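Local coordinates for protein 3,4-dihydroxybenzoate decarboxylase (Enterobacter cloacae, PDB 5NY5) that catalyses the reversible decarboxylation of 3,4-dihydroxybenzoate to catechol, using prenylated FMN and a manganese ion, at residues T207-L212 with K256-E262; P116-F122 with A308-H314; L365-K371 with N397-E403; D424-T428 with T459-C463. Numbering follows the deposited sequence.

How the contacts relate
Contacts 1 and 2 belong to the flavin-binding beta domain, contacts 3 and 4 to the C-terminal domain, on opposite sides of the chain's centre; the centres of contacts 1 and 3 lie about 38 Å apart. Contacts 1 and 3 are buried, contacts 2 and 4 only partly. Contact 1, nested along the chain inside the loop closed by contact 2, touches it at A259 with C117 and E262 with R312. Contacts 3 and 4 share one sheet, where 397-401 and 455-462 are neighbours. Regular backbone pairing rules contacts 2, 3 and 4, parallel in 3 and antiparallel in 2 and 4, whereas contact 1 joins its strands through T207 and N209 side chains and, past a turn, through the E262 amide.

Contact 1 (T207-L212 with K256-E262); sequences TINMGL and KAIARAE
Strands 207-210 and 256-258 run nearly parallel, at 8°, but their axes come no closer than 6.9 Å, too far for ordinary strand pairing. Between the strands, T207 CA is 5.9 Å from A257 CA and N209 CA 6.2 Å from I258 CA; past them the backbones close in. The second segment makes a type I turn from I258 to A261, closed by A261 N to I258 O at 3.3 Å, which brings E262 CA within 4.7 Å of G211 CA. G211 takes phi/psi of 84/77, where a CB would jam against the preceding carbonyl and also clash with E262 CB; only glycine suits this place. Side chains bridge the wider end. T207 (chi1 p) donates from OG1 to K256 O at 2.8 Å, and N209 (chi1 m) accepts I258 N on OD1 at 2.6 Å with a straight N-H...O. N209 ND2 meets T207 OG1 at 3.2 Å and also bonds L153 O. Beyond the turn, E262 N donates to G211 O (3.0 Å) and weakly to M210 O (3.1 Å). One water donates to both G211 O (2.6 Å) and R260 O (2.7 Å). L212 CD2 packs on A261 CB at 3.6 Å and I258 CG2 at 4.0 Å; its side chain is about 7 Å from that of I169, which binds prenylated FMN, absent from this model. In this buried corner the T207 hydroxyl and N209 amide satisfy K256 O and I258 N across a gap too wide for backbone pairing.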
loop_
_atom_site.group_PDB
_atom_site.type_symbol
_atom_site.label_atom_id
_atom_site.label_comp_id
_atom_site.label_asym_id
_atom_site.label_seq_id
_atom_site.Cartn_x
_atom_site.Cartn_y
_atom_site.Cartn_z
ATOM N N THR A 207 12.139 -3.184 -52.611
ATOM C CA THR A 207 13.259 -4.106 -52.711
ATOM C C THR A 207 13.588 -4.637 -51.324
ATOM O O THR A 207 13.565 -3.891 -50.341
ATOM C CB THR A 207 14.501 -3.445 -53.314
ATOM O OG1 THR A 207 15.041 -2.498 -52.386
ATOM C CG2 THR A 207 14.148 -2.739 -54.614
ATOM N N ILE A 208 13.888 -5.926 -51.254
ATOM C CA ILE A 208 14.186 -6.607 -50.001
ATOM C C ILE A 208 15.652 -7.006 -50.043
ATOM O O ILE A 208 16.034 -7.932 -50.769
ATOM C CB ILE A 208 13.274 -7.820 -49.792
ATOM C CG1 ILE A 208 11.815 -7.389 -49.928
ATOM C CG2 ILE A 208 13.530 -8.444 -48.436
ATOM C CD1 ILE A 208 10.894 -8.485 -50.388
ATOM N N ASN A 209 16.474 -6.311 -49.266
ATOM C CA ASN A 209 17.922 -6.455 -49.319
ATOM C C ASN A 209 18.383 -7.331 -48.163
ATOM O O ASN A 209 18.126 -7.013 -46.999
ATOM C CB ASN A 209 18.594 -5.085 -49.262
ATOM C CG ASN A 209 18.041 -4.124 -50.296
ATOM O OD1 ASN A 209 18.652 -3.900 -51.339
ATOM N ND2 ASN A 209 16.876 -3.553 -50.014
HETATM N N MSE A 210 19.062 -8.427 -48.485
HETATM C CA MSE A 210 19.510 -9.376 -47.472
HETATM C C MSE A 210 20.973 -9.766 -47.674
HETATM O O MSE A 210 21.430 -9.928 -48.803
HETATM C CB MSE A 210 18.625 -10.622 -47.487
HETATM C CG MSE A 210 17.150 -10.335 -47.279
HETATM SE SE MSE A 210 16.032 -11.921 -47.399
HETATM C CE MSE A 210 16.452 -12.448 -49.226
ATOM N N GLY A 211 21.698 -9.927 -46.571
ATOM C CA GLY A 211 23.116 -10.229 -46.627
ATOM C C GLY A 211 23.941 -8.970 -46.782
ATOM O O GLY A 211 24.432 -8.673 -47.876
ATOM N N LEU A 212 24.104 -8.224 -45.693
ATOM C CA LEU A 212 24.628 -6.869 -45.750
ATOM C C LEU A 212 25.801 -6.707 -44.798
ATOM O O LEU A 212 26.067 -7.556 -43.944
ATOM C CB LEU A 212 23.545 -5.844 -45.394
ATOM C CG LEU A 212 22.162 -6.102 -45.980
ATOM C CD1 LEU A 212 21.141 -5.184 -45.337
ATOM C CD2 LEU A 212 22.189 -5.915 -47.484
ATOM N N LYS A 256 15.416 1.330 -55.831
ATOM C CA LYS A 256 16.822 0.964 -55.794
ATOM C C LYS A 256 17.058 -0.155 -54.784
ATOM O O LYS A 256 16.211 -0.450 -53.938
ATOM C CB LYS A 256 17.686 2.178 -55.450
ATOM C CG LYS A 256 17.654 3.270 -56.503
ATOM C CD LYS A 256 17.344 4.622 -55.886
ATOM C CE LYS A 256 17.105 5.673 -56.957
ATOM N NZ LYS A 256 16.524 6.922 -56.386
ATOM N N ALA A 257 18.229 -0.781 -54.886
ATOM C CA ALA A 257 18.610 -1.879 -54.010
ATOM C C ALA A 257 20.043 -1.685 -53.534
ATOM O O ALA A 257 20.809 -0.905 -54.103
ATOM C CB ALA A 257 18.471 -3.238 -54.710
ATOM N N ILE A 258 20.395 -2.407 -52.472
ATOM C CA ILE A 258 21.753 -2.357 -51.941
ATOM C C ILE A 258 22.688 -3.039 -52.931
ATOM O O ILE A 258 22.548 -4.233 -53.217
ATOM C CB ILE A 258 21.829 -3.015 -50.559
ATOM C CG1 ILE A 258 20.927 -2.279 -49.568
ATOM C CG2 ILE A 258 23.264 -3.038 -50.057
ATOM C CD1 ILE A 258 21.316 -0.839 -49.340
ATOM N N ALA A 259 23.649 -2.277 -53.459
ATOM C CA ALA A 259 24.513 -2.796 -54.514
ATOM C C ALA A 259 25.399 -3.928 -54.009
ATOM O O ALA A 259 25.634 -4.905 -54.728
ATOM C CB ALA A 259 25.362 -1.669 -55.096
ATOM N N ARG A 260 25.896 -3.817 -52.780
ATOM C CA ARG A 260 26.805 -4.804 -52.212
ATOM C C ARG A 260 26.081 -5.945 -51.510
ATOM O O ARG A 260 26.731 -6.760 -50.849
ATOM C CB ARG A 260 27.769 -4.128 -51.234
ATOM C CG ARG A 260 28.584 -3.004 -51.846
ATOM C CD ARG A 260 29.612 -3.533 -52.817
ATOM N NE ARG A 260 30.739 -4.148 -52.127
ATOM C CZ ARG A 260 31.718 -4.801 -52.740
ATOM N NH1 ARG A 260 31.706 -4.928 -54.059
ATOM N NH2 ARG A 260 32.709 -5.330 -52.036
ATOM N N ALA A 261 24.762 -6.025 -51.640
ATOM C CA ALA A 261 24.000 -7.030 -50.920
ATOM C C ALA A 261 24.252 -8.423 -51.489
ATOM O O ALA A 261 24.777 -8.592 -52.591
ATOM C CB ALA A 261 22.509 -6.709 -50.971
ATOM N N GLU A 262 23.864 -9.434 -50.711
ATOM C CA GLU A 262 23.990 -10.815 -51.159
ATOM C C GLU A 262 22.799 -11.233 -52.009
ATOM O O GLU A 262 22.971 -11.777 -53.104
ATOM C CB GLU A 262 24.143 -11.748 -49.955
ATOM C CG GLU A 262 25.509 -11.698 -49.294
ATOM C CD GLU A 262 26.561 -12.470 -50.065
ATOM O OE1 GLU A 262 26.210 -13.490 -50.693
ATOM O OE2 GLU A 262 27.738 -12.056 -50.048
HETATM O O HOH W 1 26.764 -7.528 -48.239
#

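Contact 2 (P116-F122 with A308-H314); sequences PCQEQVF and AVTMRNH
Strands 120-122 and 308-311 pair antiparallel at 165°, axes 4.7 Å apart. Q120–M311 and F122–V309 are hydrogen-bonded pairs with side chains on one face; V121–T310 is a non-hydrogen-bonded pair on the other. Both hydrogen-bonded pairs are complete: Q120 N to M311 O is 2.7 Å and M311 N to Q120 O 3.2 Å, while F122 N to V309 O and V309 N to F122 O are 2.7 Å each. Before the strand, 116-117 forms a short 3-10 segment whose P116 O accepts E119 N at 3.1 Å, a tight turn that suits proline. E119 (chi1 m, chi2 t) reaches back so that OE1 takes N313 N at 2.7 Å, an exposed carboxylate serving a backbone amide past the strand end. C117 and R312 pair by backbone with A259 and E262. P116 CB lies over one face of the R312 guanidinium, whose NE bonds A261 O; Q118 NE2 is satisfied by Q249 O. T310 CG2 sits 3.6 Å from Q118 CG. Such edge pairing extends the antiparallel sheet of this domain: strand 303-311 bonds strand 263-269 along its other edge, through A308 with E266 and T310 with I264, and F122 and V309 both pack on L134 of helix 131-134.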
loop_
_atom_site.group_PDB
_atom_site.type_symbol
_atom_site.label_atom_id
_atom_site.label_comp_id
_atom_site.label_asym_id
_atom_site.label_seq_id
_atom_site.Cartn_x
_atom_site.Cartn_y
_atom_site.Cartn_z
ATOM N N PRO A 116 27.524 -6.040 -57.290
ATOM C CA PRO A 116 27.658 -7.498 -57.148
ATOM C C PRO A 116 26.345 -8.193 -56.860
ATOM O O PRO A 116 26.179 -9.364 -57.222
ATOM C CB PRO A 116 28.638 -7.643 -55.978
ATOM C CG PRO A 116 29.393 -6.368 -55.958
ATOM C CD PRO A 116 28.440 -5.310 -56.399
ATOM N N CYS A 117 25.397 -7.497 -56.227
ATOM C CA CYS A 117 24.108 -8.105 -55.931
ATOM C C CYS A 117 23.407 -8.585 -57.194
ATOM O O CYS A 117 22.651 -9.557 -57.145
ATOM C CB CYS A 117 23.221 -7.118 -55.171
ATOM S SG CYS A 117 22.524 -5.787 -56.169
ATOM N N GLN A 118 23.664 -7.947 -58.336
ATOM C CA GLN A 118 22.999 -8.293 -59.585
ATOM C C GLN A 118 23.850 -9.195 -60.479
ATOM O O GLN A 118 23.707 -9.164 -61.706
ATOM C CB GLN A 118 22.590 -7.025 -60.333
ATOM C CG GLN A 118 21.530 -6.215 -59.607
ATOM C CD GLN A 118 21.060 -5.012 -60.393
ATOM O OE1 GLN A 118 21.629 -4.671 -61.428
ATOM N NE2 GLN A 118 20.013 -4.361 -59.904
ATOM N N GLU A 119 24.729 -10.010 -59.888
ATOM C CA GLU A 119 25.475 -10.986 -60.674
ATOM C C GLU A 119 24.582 -12.100 -61.204
ATOM O O GLU A 119 24.940 -12.747 -62.191
ATOM C CB GLU A 119 26.614 -11.578 -59.844
ATOM C CG GLU A 119 27.778 -10.629 -59.609
ATOM C CD GLU A 119 28.742 -11.136 -58.553
ATOM O OE1 GLU A 119 28.491 -12.223 -57.993
ATOM O OE2 GLU A 119 29.749 -10.450 -58.281
ATOM N N GLN A 120 23.443 -12.346 -60.560
ATOM C CA GLN A 120 22.424 -13.259 -61.056
ATOM C C GLN A 120 21.079 -12.554 -61.023
ATOM O O GLN A 120 20.820 -11.722 -60.149
ATOM C CB GLN A 120 22.332 -14.544 -60.222
ATOM C CG GLN A 120 23.602 -15.363 -60.136
ATOM C CD GLN A 120 23.411 -16.624 -59.314
ATOM O OE1 GLN A 120 24.103 -16.840 -58.321
ATOM N NE2 GLN A 120 22.466 -17.461 -59.723
ATOM N N VAL A 121 20.218 -12.893 -61.978
ATOM C CA VAL A 121 18.877 -12.327 -62.051
ATOM C C VAL A 121 17.895 -13.440 -62.385
ATOM O O VAL A 121 18.101 -14.187 -63.346
ATOM C CB VAL A 121 18.781 -11.192 -63.090
ATOM C CG1 VAL A 121 17.339 -10.761 -63.259
ATOM C CG2 VAL A 121 19.633 -10.008 -62.668
ATOM N N PHE A 122 16.834 -13.553 -61.590
ATOM C CA PHE A 122 15.759 -14.512 -61.823
ATOM C C PHE A 122 14.454 -13.735 -61.928
ATOM O O PHE A 122 13.970 -13.196 -60.927
ATOM C CB PHE A 122 15.686 -15.547 -60.701
ATOM C CG PHE A 122 16.861 -16.482 -60.653
ATOM C CD1 PHE A 122 18.054 -16.089 -60.073
ATOM C CD2 PHE A 122 16.766 -17.761 -61.169
ATOM C CE1 PHE A 122 19.132 -16.945 -60.021
ATOM C CE2 PHE A 122 17.841 -18.623 -61.118
ATOM C CZ PHE A 122 19.025 -18.215 -60.543
ATOM N N ALA A 308 11.280 -10.103 -59.461
ATOM C CA ALA A 308 12.592 -10.642 -59.777
ATOM C C ALA A 308 13.347 -10.913 -58.486
ATOM O O ALA A 308 13.192 -10.194 -57.497
ATOM C CB ALA A 308 13.396 -9.687 -60.665
ATOM N N VAL A 309 14.158 -11.966 -58.506
ATOM C CA VAL A 309 15.106 -12.252 -57.437
ATOM C C VAL A 309 16.504 -12.015 -57.986
ATOM O O VAL A 309 16.799 -12.365 -59.133
ATOM C CB VAL A 309 14.955 -13.685 -56.895
ATOM C CG1 VAL A 309 15.852 -13.894 -55.687
ATOM C CG2 VAL A 309 13.511 -13.957 -56.531
ATOM N N THR A 310 17.361 -11.417 -57.165
ATOM C CA THR A 310 18.647 -10.911 -57.617
ATOM C C THR A 310 19.698 -11.219 -56.564
ATOM O O THR A 310 19.531 -10.856 -55.396
ATOM C CB THR A 310 18.552 -9.402 -57.886
ATOM O OG1 THR A 310 18.075 -9.182 -59.220
ATOM C CG2 THR A 310 19.878 -8.718 -57.707
HETATM N N MSE A 311 20.769 -11.895 -56.971
HETATM C CA MSE A 311 21.801 -12.322 -56.028
HETATM C C MSE A 311 23.177 -12.430 -56.681
HETATM O O MSE A 311 23.286 -12.531 -57.901
HETATM C CB MSE A 311 21.414 -13.657 -55.396
HETATM C CG MSE A 311 21.131 -14.769 -56.391
HETATM SE SE MSE A 311 20.387 -16.353 -55.526
HETATM C CE MSE A 311 21.920 -17.545 -55.680
ATOM N N ARG A 312 24.227 -12.387 -55.865
ATOM C CA ARG A 312 25.570 -12.568 -56.384
ATOM C C ARG A 312 25.895 -14.053 -56.515
ATOM O O ARG A 312 25.119 -14.927 -56.117
ATOM C CB ARG A 312 26.604 -11.870 -55.500
ATOM C CG ARG A 312 26.182 -11.590 -54.075
ATOM C CD ARG A 312 27.404 -11.280 -53.219
ATOM N NE ARG A 312 27.644 -9.851 -53.031
ATOM C CZ ARG A 312 28.808 -9.334 -52.645
ATOM N NH1 ARG A 312 28.938 -8.024 -52.487
ATOM N NH2 ARG A 312 29.850 -10.125 -52.432
ATOM N N ASN A 313 27.059 -14.330 -57.098
ATOM C CA ASN A 313 27.499 -15.705 -57.290
ATOM C C ASN A 313 27.709 -16.384 -55.944
ATOM O O ASN A 313 28.436 -15.875 -55.086
ATOM C CB ASN A 313 28.790 -15.737 -58.106
ATOM C CG ASN A 313 28.585 -15.305 -59.544
ATOM O OD1 ASN A 313 27.472 -15.348 -60.064
ATOM N ND2 ASN A 313 29.664 -14.891 -60.198
ATOM N N HIS A 314 27.069 -17.540 -55.769
ATOM C CA HIS A 314 27.110 -18.299 -54.521
ATOM C C HIS A 314 26.600 -17.442 -53.358
ATOM O O HIS A 314 27.272 -17.245 -52.344
ATOM C CB HIS A 314 28.522 -18.830 -54.253
ATOM C CG HIS A 314 28.556 -20.023 -53.353
ATOM N ND1 HIS A 314 29.680 -20.389 -52.646
ATOM C CD2 HIS A 314 27.607 -20.939 -53.051
ATOM C CE1 HIS A 314 29.420 -21.476 -51.942
ATOM N NE2 HIS A 314 28.169 -21.831 -52.172
#

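Contact 3 (L365-K371 with N397-E403)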
loop_
_atom_site.group_PDB
_atom_site.type_symbol
_atom_site.label_atom_id
_atom_site.label_comp_id
_atom_site.label_asym_id
_atom_site.label_seq_id
_atom_site.Cartn_x
_atom_site.Cartn_y
_atom_site.Cartn_z
ATOM N N LEU A 365 13.615 -4.452 -20.505
ATOM C CA LEU A 365 14.349 -4.231 -19.266
ATOM C C LEU A 365 15.496 -3.264 -19.506
ATOM O O LEU A 365 16.324 -3.484 -20.395
ATOM C CB LEU A 365 14.877 -5.553 -18.699
ATOM C CG LEU A 365 15.758 -5.469 -17.453
ATOM C CD1 LEU A 365 15.090 -4.646 -16.372
ATOM C CD2 LEU A 365 16.080 -6.864 -16.935
ATOM N N GLY A 366 15.545 -2.203 -18.708
ATOM C CA GLY A 366 16.606 -1.224 -18.806
ATOM C C GLY A 366 17.428 -1.118 -17.540
ATOM O O GLY A 366 16.883 -0.984 -16.441
ATOM N N ILE A 367 18.747 -1.180 -17.684
ATOM C CA ILE A 367 19.677 -1.075 -16.567
ATOM C C ILE A 367 20.404 0.253 -16.700
ATOM O O ILE A 367 21.000 0.535 -17.744
ATOM C CB ILE A 367 20.674 -2.247 -16.549
ATOM C CG1 ILE A 367 19.976 -3.555 -16.928
ATOM C CG2 ILE A 367 21.346 -2.358 -15.194
ATOM C CD1 ILE A 367 18.899 -3.986 -15.969
ATOM N N LEU A 368 20.356 1.066 -15.652
ATOM C CA LEU A 368 20.948 2.395 -15.671
ATOM C C LEU A 368 22.043 2.482 -14.622
ATOM O O LEU A 368 21.818 2.155 -13.453
ATOM C CB LEU A 368 19.892 3.475 -15.434
ATOM C CG LEU A 368 19.211 4.046 -16.681
ATOM C CD1 LEU A 368 18.438 2.981 -17.440
ATOM C CD2 LEU A 368 18.298 5.199 -16.301
ATOM N N GLN A 369 23.221 2.924 -15.044
ATOM C CA GLN A 369 24.374 3.084 -14.170
ATOM C C GLN A 369 24.594 4.574 -13.961
ATOM O O GLN A 369 24.969 5.287 -14.897
ATOM C CB GLN A 369 25.610 2.426 -14.773
ATOM C CG GLN A 369 26.787 2.343 -13.827
ATOM C CD GLN A 369 28.014 1.767 -14.492
ATOM O OE1 GLN A 369 28.398 2.200 -15.576
ATOM N NE2 GLN A 369 28.632 0.781 -13.854
ATOM N N VAL A 370 24.354 5.043 -12.740
ATOM C CA VAL A 370 24.495 6.451 -12.411
ATOM C C VAL A 370 25.600 6.601 -11.378
ATOM O O VAL A 370 26.024 5.638 -10.736
ATOM C CB VAL A 370 23.181 7.063 -11.889
ATOM C CG1 VAL A 370 22.090 6.933 -12.933
ATOM C CG2 VAL A 370 22.765 6.393 -10.590
ATOM N N LYS A 371 26.067 7.837 -11.225
ATOM C CA LYS A 371 27.103 8.173 -10.256
ATOM C C LYS A 371 26.657 9.408 -9.489
ATOM O O LYS A 371 26.598 10.504 -10.052
ATOM C CB LYS A 371 28.447 8.415 -10.944
ATOM C CG LYS A 371 29.576 8.780 -9.995
ATOM C CD LYS A 371 30.857 9.080 -10.762
ATOM C CE LYS A 371 32.010 9.398 -9.822
ATOM N NZ LYS A 371 33.213 9.859 -10.568
ATOM N N ASN A 397 10.540 -2.469 -16.959
ATOM C CA ASN A 397 11.185 -2.317 -15.665
ATOM C C ASN A 397 12.514 -1.595 -15.823
ATOM O O ASN A 397 13.172 -1.683 -16.862
ATOM C CB ASN A 397 11.403 -3.673 -14.990
ATOM C CG ASN A 397 10.102 -4.364 -14.648
ATOM O OD1 ASN A 397 9.139 -3.724 -14.235
ATOM N ND2 ASN A 397 10.064 -5.676 -14.826
ATOM N N ILE A 398 12.895 -0.873 -14.775
ATOM C CA ILE A 398 14.169 -0.174 -14.702
ATOM C C ILE A 398 14.876 -0.614 -13.430
ATOM O O ILE A 398 14.249 -0.741 -12.374
ATOM C CB ILE A 398 13.986 1.359 -14.710
ATOM C CG1 ILE A 398 13.279 1.812 -15.987
ATOM C CG2 ILE A 398 15.322 2.061 -14.555
ATOM C CD1 ILE A 398 14.049 1.516 -17.241
ATOM N N ILE A 399 16.180 -0.850 -13.530
ATOM C CA ILE A 399 17.021 -1.093 -12.369
ATOM C C ILE A 399 18.108 -0.032 -12.350
ATOM O O ILE A 399 18.803 0.169 -13.351
ATOM C CB ILE A 399 17.623 -2.509 -12.385
ATOM C CG1 ILE A 399 16.505 -3.548 -12.293
ATOM C CG2 ILE A 399 18.591 -2.682 -11.236
ATOM C CD1 ILE A 399 16.974 -4.970 -12.391
ATOM N N LEU A 400 18.238 0.656 -11.221
ATOM C CA LEU A 400 19.248 1.684 -11.019
ATOM C C LEU A 400 20.378 1.126 -10.164
ATOM O O LEU A 400 20.129 0.589 -9.083
ATOM C CB LEU A 400 18.638 2.910 -10.338
ATOM C CG LEU A 400 17.411 3.559 -10.979
ATOM C CD1 LEU A 400 16.680 4.414 -9.964
ATOM C CD2 LEU A 400 17.826 4.398 -12.170
ATOM N N VAL A 401 21.614 1.258 -10.641
ATOM C CA VAL A 401 22.793 0.820 -9.907
ATOM C C VAL A 401 23.851 1.915 -9.982
ATOM O O VAL A 401 23.775 2.826 -10.804
ATOM C CB VAL A 401 23.359 -0.513 -10.439
ATOM C CG1 VAL A 401 22.338 -1.621 -10.305
ATOM C CG2 VAL A 401 23.784 -0.360 -11.881
ATOM N N ASP A 402 24.853 1.803 -9.112
ATOM C CA ASP A 402 25.933 2.775 -9.038
ATOM C C ASP A 402 27.061 2.409 -10.002
ATOM O O ASP A 402 27.025 1.390 -10.694
ATOM C CB ASP A 402 26.457 2.883 -7.609
ATOM C CG ASP A 402 25.413 3.401 -6.647
ATOM O OD1 ASP A 402 25.021 4.580 -6.773
ATOM O OD2 ASP A 402 24.990 2.631 -5.759
ATOM N N GLU A 403 28.088 3.259 -10.042
ATOM C CA GLU A 403 29.165 3.098 -11.010
ATOM C C GLU A 403 30.091 1.932 -10.690
ATOM O O GLU A 403 30.891 1.554 -11.550
ATOM C CB GLU A 403 29.976 4.392 -11.114
ATOM C CG GLU A 403 30.788 4.746 -9.873
ATOM C CD GLU A 403 29.965 5.431 -8.798
ATOM O OE1 GLU A 403 28.738 5.215 -8.752
ATOM O OE2 GLU A 403 30.546 6.197 -7.998
#
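Backbone hydrogen bonding dominates. The two strands run parallel in register from L365–N397 to Q369–V401, with CA atoms 4.9 to 5.2 Å apart. In the usual parallel pattern, G366, L368 and V370 of one strand bond residues flanking their partners: G366 N to N397 O (3.1 Å), I399 N to G366 O (3.0 Å), L368 N to I399 O (2.9 Å), V401 N to L368 O (3.0 Å) and V370 N to V401 O (3.0 Å). CA-H...O contacts lie between these, such as I398 CA to G366 O at 3.3 Å.

Apolar packing fills both faces. On one, I367 CD1 lies 4.1 Å from I399 CB and L365 CD1 4.4 Å from I399 CD1; the beta-branched I367 and I399 suit the extended backbone, and I413 of helix 410-419 packs on both. On the other, L368 CB meets L400 CD2 at 4.0 Å and L368 CD1 meets I398 CG2 at 4.3 Å, beneath A384 and A385 of helix 380-391. Here G366 lacks a side chain where a CB would be only 3.1 Å from I398 CD1.

Polar groups gather near the ends. D402 OD2 accepts V465 N, and N397 OD1 accepts T459 N.

Strand 365-370, helix 380-391 and strand 397-401 thus form a classic beta-alpha-beta unit, its helix packed on the sheet of the C-terminal UbiD domain.

Contact 4 (D424-T428 with T459-C463); sequences DVSIT and TIFDC
This is an antiparallel edge pairing in the mixed beta sheet of the C-terminal UbiD domain, where strand 427-434 is the outermost strand within the chain and 455-462 lies inside it. T428–I460 is a hydrogen-bonded pair (CA–CA 5.2 Å): T428 N to I460 O is 3.2 Å and I460 N to T428 O 3.0 Å. I427 and F461 form a non-hydrogen-bonded pair, I427 CA lying 5.0 Å from F461 CA. D462 N to S426 O, 2.9 Å and nearly straight, closes the pairing where the first segment enters the sheet, S426 at phi/psi -104/8. S426 OG turns instead to Q422 N, while D462 (chi1 t) bonds T464 OG1 and Q381 NE2. Strand 455-462 also bonds 397-401 on its other side. The edge lies at an assembly interface: T428 packs on P431 of a third subunit, and F461 on F461 of a second. Beta-branched I427 (chi1 m, chi2 t) suits the strand and sets CG2 3.6 Å from T459 CG2 and CD1 4.0 Å from F461 CE1.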
loop_
_atom_site.group_PDB
_atom_site.type_symbol
_atom_site.label_atom_id
_atom_site.label_comp_id
_atom_site.label_asym_id
_atom_site.label_seq_id
_atom_site.Cartn_x
_atom_site.Cartn_y
_atom_site.Cartn_z
ATOM N N ASP A 424 10.473 -2.580 0.735
ATOM C CA ASP A 424 9.465 -1.597 1.106
ATOM C C ASP A 424 9.975 -0.162 1.018
ATOM O O ASP A 424 9.247 0.764 1.389
ATOM C CB ASP A 424 8.932 -1.894 2.515
ATOM C CG ASP A 424 10.017 -1.888 3.572
ATOM O OD1 ASP A 424 11.210 -1.837 3.210
ATOM O OD2 ASP A 424 9.673 -1.945 4.771
ATOM N N VAL A 425 11.197 0.044 0.525
ATOM C CA VAL A 425 11.761 1.373 0.349
ATOM C C VAL A 425 12.116 1.652 -1.104
ATOM O O VAL A 425 11.885 2.760 -1.604
ATOM C CB VAL A 425 12.999 1.572 1.248
ATOM C CG1 VAL A 425 13.623 2.941 1.005
ATOM C CG2 VAL A 425 12.636 1.386 2.706
ATOM N N SER A 426 12.649 0.657 -1.811
ATOM C CA SER A 426 13.364 0.872 -3.059
ATOM C C SER A 426 12.566 0.494 -4.300
ATOM O O SER A 426 13.123 0.501 -5.401
ATOM C CB SER A 426 14.674 0.084 -3.040
ATOM O OG SER A 426 15.292 0.126 -1.767
ATOM N N ILE A 427 11.284 0.170 -4.161
ATOM C CA ILE A 427 10.489 -0.370 -5.260
ATOM C C ILE A 427 9.275 0.525 -5.471
ATOM O O ILE A 427 8.456 0.694 -4.560
ATOM C CB ILE A 427 10.065 -1.822 -4.991
ATOM C CG1 ILE A 427 11.294 -2.688 -4.705
ATOM C CG2 ILE A 427 9.299 -2.379 -6.168
ATOM C CD1 ILE A 427 10.988 -4.163 -4.528
ATOM N N THR A 428 9.154 1.083 -6.675
ATOM C CA THR A 428 8.050 1.961 -7.045
ATOM C C THR A 428 7.291 1.340 -8.207
ATOM O O THR A 428 7.867 1.109 -9.275
ATOM C CB THR A 428 8.555 3.353 -7.426
ATOM O OG1 THR A 428 9.197 3.957 -6.300
ATOM C CG2 THR A 428 7.404 4.228 -7.858
ATOM N N THR A 459 7.851 -0.988 -13.115
ATOM C CA THR A 459 8.477 -0.993 -11.801
ATOM C C THR A 459 9.880 -0.419 -11.887
ATOM O O THR A 459 10.651 -0.776 -12.782
ATOM C CB THR A 459 8.518 -2.412 -11.223
ATOM O OG1 THR A 459 7.205 -2.981 -11.267
ATOM C CG2 THR A 459 8.991 -2.386 -9.784
ATOM N N ILE A 460 10.207 0.460 -10.951
ATOM C CA ILE A 460 11.536 1.039 -10.828
ATOM C C ILE A 460 12.184 0.432 -9.590
ATOM O O ILE A 460 11.736 0.672 -8.462
ATOM C CB ILE A 460 11.484 2.569 -10.739
ATOM C CG1 ILE A 460 10.787 3.151 -11.968
ATOM C CG2 ILE A 460 12.878 3.140 -10.590
ATOM C CD1 ILE A 460 10.579 4.661 -11.914
ATOM N N PHE A 461 13.230 -0.360 -9.794
ATOM C CA PHE A 461 14.029 -0.906 -8.703
ATOM C C PHE A 461 15.214 0.022 -8.480
ATOM O O PHE A 461 16.121 0.087 -9.316
ATOM C CB PHE A 461 14.501 -2.323 -9.021
ATOM C CG PHE A 461 13.391 -3.316 -9.194
ATOM C CD1 PHE A 461 12.968 -4.099 -8.131
ATOM C CD2 PHE A 461 12.784 -3.487 -10.422
ATOM C CE1 PHE A 461 11.952 -5.021 -8.293
ATOM C CE2 PHE A 461 11.769 -4.409 -10.589
ATOM C CZ PHE A 461 11.353 -5.175 -9.522
ATOM N N ASP A 462 15.210 0.742 -7.363
ATOM C CA ASP A 462 16.302 1.652 -7.030
ATOM C C ASP A 462 17.309 0.899 -6.171
ATOM O O ASP A 462 17.131 0.757 -4.961
ATOM C CB ASP A 462 15.782 2.897 -6.322
ATOM C CG ASP A 462 16.896 3.844 -5.915
ATOM O OD1 ASP A 462 16.667 4.669 -5.008
ATOM O OD2 ASP A 462 18.001 3.764 -6.493
ATOM N N CYS A 463 18.380 0.420 -6.802
ATOM C CA CYS A 463 19.438 -0.294 -6.107
ATOM C C CYS A 463 20.684 0.555 -5.927
ATOM O O CYS A 463 21.780 0.010 -5.772
ATOM C CB CYS A 463 19.785 -1.582 -6.849
ATOM S SG CYS A 463 18.367 -2.632 -7.120
#